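Local structure of beta-galacturonidase (6NCW) at residues I308-Y313 and V330-H335; I370-I375 and Y403-S408. The protein is a family 2 glycoside hydrolase of a gut bacterium that acts as a beta-galacturonidase, probably releasing galacturonic acid from beta-linked substrates. All coordinates share one frame; numbering follows the deposited sequence.

Contact 1. Residues I308-Y313 and V330-H335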
loop_
_atom_site.group_PDB
_atom_site.type_symbol
_atom_site.label_atom_id
_atom_site.label_comp_id
_atom_site.label_asym_id
_atom_site.label_seq_id
_atom_site.Cartn_x
_atom_site.Cartn_y
_atom_site.Cartn_z
ATOM N N ILE A 308 19.742 3.295 -23.419
ATOM C CA ILE A 308 18.487 2.567 -23.299
ATOM C C ILE A 308 18.459 1.459 -24.346
ATOM O O ILE A 308 18.982 1.615 -25.453
ATOM C CB ILE A 308 17.270 3.500 -23.457
ATOM C CG1 ILE A 308 17.136 4.381 -22.230
ATOM C CG2 ILE A 308 15.990 2.709 -23.701
ATOM C CD1 ILE A 308 16.201 5.514 -22.435
ATOM N N ARG A 309 17.862 0.334 -23.975
ATOM C CA ARG A 309 17.655 -0.814 -24.836
ATOM C C ARG A 309 16.148 -0.991 -25.003
ATOM O O ARG A 309 15.419 -1.093 -24.006
ATOM C CB ARG A 309 18.314 -2.058 -24.212
ATOM C CG ARG A 309 17.968 -3.342 -24.907
ATOM C CD ARG A 309 18.750 -4.565 -24.441
ATOM N NE ARG A 309 18.159 -5.689 -25.164
ATOM C CZ ARG A 309 17.630 -6.774 -24.606
ATOM N NH1 ARG A 309 17.697 -6.965 -23.289
ATOM N NH2 ARG A 309 17.060 -7.687 -25.387
ATOM N N THR A 310 15.681 -1.021 -26.255
ATOM C CA THR A 310 14.248 -1.045 -26.586
ATOM C C THR A 310 13.683 -2.474 -26.505
ATOM O O THR A 310 13.327 -3.107 -27.506
ATOM C CB THR A 310 14.028 -0.462 -27.985
ATOM O OG1 THR A 310 14.627 -1.318 -28.964
ATOM C CG2 THR A 310 14.657 0.919 -28.138
ATOM N N VAL A 311 13.559 -2.988 -25.280
ATOM C CA VAL A 311 12.938 -4.306 -25.106
ATOM C C VAL A 311 11.445 -4.234 -25.419
ATOM O O VAL A 311 10.741 -3.346 -24.922
ATOM C CB VAL A 311 13.165 -4.827 -23.679
ATOM C CG1 VAL A 311 14.661 -5.088 -23.446
ATOM C CG2 VAL A 311 12.602 -3.828 -22.621
ATOM N N HIS A 312 10.941 -5.154 -26.256
ATOM C CA HIS A 312 11.693 -6.003 -27.204
ATOM C C HIS A 312 11.115 -5.743 -28.602
ATOM O O HIS A 312 10.561 -6.643 -29.245
ATOM C CB HIS A 312 11.574 -7.489 -26.877
ATOM C CG HIS A 312 12.151 -7.863 -25.544
ATOM N ND1 HIS A 312 13.502 -7.835 -25.286
ATOM C CD2 HIS A 312 11.559 -8.273 -24.398
ATOM C CE1 HIS A 312 13.722 -8.227 -24.041
ATOM N NE2 HIS A 312 12.559 -8.502 -23.481
ATOM N N TYR A 313 11.212 -4.504 -29.067
ATOM C CA TYR A 313 10.599 -4.123 -30.332
ATOM C C TYR A 313 11.069 -2.720 -30.676
ATOM O O TYR A 313 11.566 -2.004 -29.804
ATOM C CB TYR A 313 9.056 -4.171 -30.249
ATOM C CG TYR A 313 8.562 -3.744 -28.907
ATOM C CD1 TYR A 313 8.671 -2.419 -28.506
ATOM C CD2 TYR A 313 8.028 -4.667 -28.008
ATOM C CE1 TYR A 313 8.264 -2.016 -27.266
ATOM C CE2 TYR A 313 7.602 -4.269 -26.759
ATOM C CZ TYR A 313 7.722 -2.935 -26.387
ATOM O OH TYR A 313 7.315 -2.513 -25.137
ATOM N N VAL A 330 21.224 4.176 -27.925
ATOM C CA VAL A 330 20.094 3.278 -28.077
ATOM C C VAL A 330 20.566 1.975 -28.714
ATOM O O VAL A 330 21.227 1.977 -29.756
ATOM C CB VAL A 330 18.960 3.922 -28.903
ATOM C CG1 VAL A 330 17.852 2.908 -29.163
ATOM C CG2 VAL A 330 18.390 5.111 -28.157
ATOM N N TRP A 331 20.252 0.872 -28.054
ATOM C CA TRP A 331 20.167 -0.442 -28.671
ATOM C C TRP A 331 18.718 -0.619 -29.113
ATOM O O TRP A 331 17.815 -0.602 -28.271
ATOM C CB TRP A 331 20.592 -1.509 -27.648
ATOM C CG TRP A 331 20.230 -2.958 -27.932
ATOM C CD1 TRP A 331 18.999 -3.456 -28.288
ATOM C CD2 TRP A 331 21.093 -4.089 -27.806
ATOM N NE1 TRP A 331 19.060 -4.825 -28.422
ATOM C CE2 TRP A 331 20.336 -5.237 -28.139
ATOM C CE3 TRP A 331 22.434 -4.252 -27.437
ATOM C CZ2 TRP A 331 20.877 -6.525 -28.114
ATOM C CZ3 TRP A 331 22.974 -5.541 -27.440
ATOM C CH2 TRP A 331 22.189 -6.657 -27.755
ATOM N N GLU A 332 18.477 -0.742 -30.422
ATOM C CA GLU A 332 17.140 -1.034 -30.915
ATOM C C GLU A 332 17.120 -2.438 -31.508
ATOM O O GLU A 332 18.062 -2.838 -32.195
ATOM C CB GLU A 332 16.666 0.003 -31.946
ATOM C CG GLU A 332 15.220 -0.224 -32.384
ATOM C CD GLU A 332 14.575 0.948 -33.142
ATOM O OE1 GLU A 332 13.588 1.524 -32.620
ATOM O OE2 GLU A 332 15.028 1.284 -34.264
ATOM N N GLU A 333 16.069 -3.208 -31.216
ATOM C CA GLU A 333 15.978 -4.576 -31.718
ATOM C C GLU A 333 14.646 -4.813 -32.425
ATOM O O GLU A 333 13.685 -4.065 -32.239
ATOM C CB GLU A 333 16.173 -5.612 -30.590
ATOM C CG GLU A 333 15.202 -5.512 -29.400
ATOM C CD GLU A 333 15.647 -6.414 -28.248
ATOM O OE1 GLU A 333 14.782 -6.899 -27.477
ATOM O OE2 GLU A 333 16.881 -6.623 -28.114
ATOM N N ASN A 334 14.604 -5.860 -33.258
ATOM C CA ASN A 334 13.359 -6.242 -33.906
ATOM C C ASN A 334 12.404 -6.864 -32.884
ATOM O O ASN A 334 12.773 -7.152 -31.743
ATOM C CB ASN A 334 13.611 -7.190 -35.091
ATOM C CG ASN A 334 14.061 -8.603 -34.688
ATOM O OD1 ASN A 334 14.613 -8.844 -33.611
ATOM N ND2 ASN A 334 13.838 -9.547 -35.590
ATOM N N HIS A 335 11.151 -7.029 -33.294
ATOM C CA HIS A 335 10.118 -7.460 -32.359
ATOM C C HIS A 335 10.156 -8.979 -32.224
ATOM O O HIS A 335 9.677 -9.700 -33.101
ATOM C CB HIS A 335 8.740 -6.993 -32.805
ATOM C CG HIS A 335 7.645 -7.510 -31.929
ATOM N ND1 HIS A 335 6.350 -7.676 -32.366
ATOM C CD2 HIS A 335 7.663 -7.925 -30.640
ATOM C CE1 HIS A 335 5.610 -8.157 -31.376
ATOM N NE2 HIS A 335 6.386 -8.315 -30.316
#
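Three donors converge on OE2 of E333, two of them firmly. NH2 of R309 donates to it at 2.9 Å in a salt bridge; OE2 lies close to the guanidinium plane and accepts on its syn lone pair. NE1 of W331 comes in at 2.8 Å from above the carboxylate plane, and NE of R309 adds a weak third bond. The other oxygen, OE1, is met nearly along its C-O axis by ND1 of H312 at 2.7 Å. That imidazole lies only 20° from the carboxylate plane, so the two groups form an almost flat His-carboxylate pair. With both oxygens held, rotation of the carboxylate is fixed, and its charge probably raises the basicity of H312. NE2 of H312 hydrogen-bonds a glycerol, and H312 is one of the residues that bind galacturonate, which is not bound to this chain here. CG of E333 sits in the crowded position between backbone N and carbonyl carbon (chi1 57°), from which an extended chain carries the carboxylate in between R309, W331 and H312. R309, also extended, runs beside W331: its CG lies over the five-membered ring, 3.9 Å from the centroid, in a CH-pi contact. Its guanidinium also forms a salt bridge with E465 and a hydrogen bond with N377, both galacturonate-binding residues. All this stands at the C-terminal ends of adjacent parallel strands of the TIM barrel, joined by the crossover through helix 317-326, where such barrels carry their active sites. The ladder itself is short: N of W331 bonds to O of I308, and N of T310 to O of W331 at 3.0 Å. T310 then centres an inverse gamma turn. Its OG1 accepts the N-H of E333 at 3.3 Å, carrying the join past the last bridge. Beyond the cis peptide before H312, CB of Y313 packs against CB of H335.

Contact 2. Residues I370-I375 and Y403-S408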
loop_
_atom_site.group_PDB
_atom_site.type_symbol
_atom_site.label_atom_id
_atom_site.label_comp_id
_atom_site.label_asym_id
_atom_site.label_seq_id
_atom_site.Cartn_x
_atom_site.Cartn_y
_atom_site.Cartn_z
ATOM N N ILE A 370 21.027 5.535 -32.191
ATOM C CA ILE A 370 21.047 4.093 -32.404
ATOM C C ILE A 370 22.470 3.693 -32.765
ATOM O O ILE A 370 22.961 4.061 -33.834
ATOM C CB ILE A 370 20.072 3.672 -33.495
ATOM C CG1 ILE A 370 18.624 3.994 -33.091
ATOM C CG2 ILE A 370 20.222 2.182 -33.739
ATOM C CD1 ILE A 370 17.669 3.889 -34.269
ATOM N N TYR A 371 23.140 2.946 -31.885
ATOM C CA TYR A 371 24.502 2.528 -32.170
ATOM C C TYR A 371 24.623 1.042 -32.478
ATOM O O TYR A 371 25.685 0.610 -32.954
ATOM C CB TYR A 371 25.432 2.896 -31.000
ATOM C CG TYR A 371 25.283 1.980 -29.809
ATOM C CD1 TYR A 371 24.242 2.152 -28.893
ATOM C CD2 TYR A 371 26.176 0.931 -29.612
ATOM C CE1 TYR A 371 24.112 1.315 -27.809
ATOM C CE2 TYR A 371 26.049 0.082 -28.545
ATOM C CZ TYR A 371 25.020 0.276 -27.649
ATOM O OH TYR A 371 24.910 -0.591 -26.612
ATOM N N ILE A 372 23.561 0.259 -32.284
ATOM C CA ILE A 372 23.627 -1.181 -32.495
ATOM C C ILE A 372 22.232 -1.696 -32.826
ATOM O O ILE A 372 21.231 -1.193 -32.306
ATOM C CB ILE A 372 24.220 -1.878 -31.250
ATOM C CG1 ILE A 372 24.449 -3.359 -31.509
ATOM C CG2 ILE A 372 23.315 -1.657 -30.044
ATOM C CD1 ILE A 372 25.253 -4.032 -30.427
ATOM N N TRP A 373 22.167 -2.693 -33.710
ATOM C CA TRP A 373 20.920 -3.391 -34.006
ATOM C C TRP A 373 20.888 -4.731 -33.279
ATOM O O TRP A 373 21.836 -5.513 -33.375
ATOM C CB TRP A 373 20.749 -3.637 -35.510
ATOM C CG TRP A 373 20.718 -2.398 -36.392
ATOM C CD1 TRP A 373 21.617 -2.068 -37.371
ATOM C CD2 TRP A 373 19.728 -1.364 -36.398
ATOM N NE1 TRP A 373 21.254 -0.891 -37.979
ATOM C CE2 TRP A 373 20.100 -0.434 -37.399
ATOM C CE3 TRP A 373 18.570 -1.121 -35.648
ATOM C CZ2 TRP A 373 19.353 0.723 -37.663
ATOM C CZ3 TRP A 373 17.828 0.024 -35.912
ATOM C CH2 TRP A 373 18.222 0.929 -36.913
ATOM N N GLY A 374 19.771 -5.027 -32.620
ATOM C CA GLY A 374 19.606 -6.315 -31.979
ATOM C C GLY A 374 18.562 -7.163 -32.665
ATOM O O GLY A 374 17.673 -6.639 -33.342
ATOM N N ILE A 375 18.631 -8.481 -32.501
ATOM C CA ILE A 375 17.572 -9.345 -33.014
ATOM C C ILE A 375 17.233 -10.428 -31.995
ATOM O O ILE A 375 18.051 -10.790 -31.144
ATOM C CB ILE A 375 17.947 -10.001 -34.366
ATOM C CG1 ILE A 375 19.202 -10.875 -34.233
ATOM C CG2 ILE A 375 18.130 -8.967 -35.447
ATOM C CD1 ILE A 375 19.577 -11.578 -35.539
ATOM N N TYR A 403 27.087 -0.689 -41.656
ATOM C CA TYR A 403 28.045 0.001 -40.802
ATOM C C TYR A 403 27.839 -0.227 -39.306
ATOM O O TYR A 403 28.819 -0.479 -38.592
ATOM C CB TYR A 403 28.021 1.500 -41.126
ATOM C CG TYR A 403 28.249 1.744 -42.610
ATOM C CD1 TYR A 403 27.240 2.245 -43.430
ATOM C CD2 TYR A 403 29.466 1.416 -43.199
ATOM C CE1 TYR A 403 27.456 2.443 -44.797
ATOM C CE2 TYR A 403 29.690 1.607 -44.559
ATOM C CZ TYR A 403 28.691 2.116 -45.354
ATOM O OH TYR A 403 28.937 2.295 -46.705
ATOM N N ARG A 404 26.603 -0.182 -38.800
ATOM C CA ARG A 404 26.388 -0.373 -37.370
ATOM C C ARG A 404 26.656 -1.818 -36.948
ATOM O O ARG A 404 26.364 -2.762 -37.689
ATOM C CB ARG A 404 24.961 -0.011 -36.976
ATOM C CG ARG A 404 24.640 1.468 -36.890
ATOM C CD ARG A 404 23.164 1.600 -36.592
ATOM N NE ARG A 404 22.704 2.951 -36.314
ATOM C CZ ARG A 404 22.100 3.732 -37.209
ATOM N NH1 ARG A 404 21.908 3.297 -38.453
ATOM N NH2 ARG A 404 21.674 4.941 -36.851
ATOM N N PRO A 405 27.177 -2.019 -35.745
ATOM C CA PRO A 405 27.319 -3.382 -35.220
ATOM C C PRO A 405 25.963 -4.023 -34.946
ATOM O O PRO A 405 24.934 -3.353 -34.831
ATOM C CB PRO A 405 28.110 -3.183 -33.922
ATOM C CG PRO A 405 27.811 -1.801 -33.509
ATOM C CD PRO A 405 27.662 -1.007 -34.794
ATOM N N ARG A 406 25.975 -5.350 -34.852
ATOM C CA ARG A 406 24.777 -6.137 -34.589
ATOM C C ARG A 406 25.019 -7.064 -33.411
ATOM O O ARG A 406 26.163 -7.411 -33.095
ATOM C CB ARG A 406 24.372 -6.983 -35.798
ATOM C CG ARG A 406 24.335 -6.215 -37.111
ATOM C CD ARG A 406 24.464 -7.178 -38.311
ATOM N NE ARG A 406 25.823 -7.689 -38.429
ATOM C CZ ARG A 406 26.217 -8.582 -39.328
ATOM N NH1 ARG A 406 25.357 -9.067 -40.214
ATOM N NH2 ARG A 406 27.476 -8.982 -39.349
ATOM N N SER A 407 23.920 -7.494 -32.780
ATOM C CA SER A 407 23.992 -8.394 -31.633
ATOM C C SER A 407 22.623 -9.036 -31.411
ATOM O O SER A 407 21.671 -8.803 -32.159
ATOM C CB SER A 407 24.461 -7.652 -30.379
ATOM O OG SER A 407 24.896 -8.552 -29.370
ATOM N N SER A 408 22.541 -9.855 -30.368
ATOM C CA SER A 408 21.310 -10.503 -29.925
ATOM C C SER A 408 21.479 -10.806 -28.443
ATOM O O SER A 408 22.510 -11.355 -28.053
ATOM C CB SER A 408 21.048 -11.803 -30.694
ATOM O OG SER A 408 19.907 -12.481 -30.182
#
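I370 opens the contact with its carbonyl oxygen, which takes the NE of R404 at 2.7 Å in an almost straight bond (174°). The oxygen lies in the guanidinium plane, yet the donor stands well above the carbonyl plane; NH2 adds only a weak, long bond. At Y371 the carbonyl oxygen rests against CD of P405, 3.1 Å away. I372 turns its CG1 anti to the backbone N, bringing it against the carbonyl oxygen of P405, while CD1 goes on to CB of S407 at 3.7 Å. From W373 the parallel ladder takes over: its N bonds to O of P405, and its O receives N of S407 at 2.9 Å. The indole lies obliquely across the extended chain of R404, with NE1 of W373 3.4 Å from CD of R404. The ring and guanidinium planes are 60° apart. D401 ties these two side chains together, its OD1 accepting NE1 of W373 and forming a salt bridge with NH1 of R404. G374 passes its CA close to O of S407, which also accepts N of I375. OG of S408, anti to its own backbone N, then donates to O of I375 at 2.7 Å, a side-chain bond one step further along than the backbone ladder. These are consecutive parallel strands of the TIM barrel, linked by helix 384-400. That helix packs on I375 and S408, helix 349-364 lies against I370 and W373, and strand 329-333 flanks 370-374, touching I372 through W331.

Overall arrangement
Contacts 1 and 2 follow one another along the chain, and strands 329-333 and 370-374 stand side by side in the same barrel sheet. The two are stitched directly: N of G374 lies 2.8 Å from O of E332, and N of Y371 lies 3.0 Å from O of V330, both probable hydrogen bonds. Both contacts are buried, with centres about 10 Å apart. Contact 1 is the more charged of the two, in keeping with strand ends that lead into the galacturonate site. In contact 2 the charged guanidinium of R404 sits toward the start of strand 370-374, meeting a backbone carbonyl across the segments; toward its other end, S408 is about 6 Å from N377, side chain to side chain.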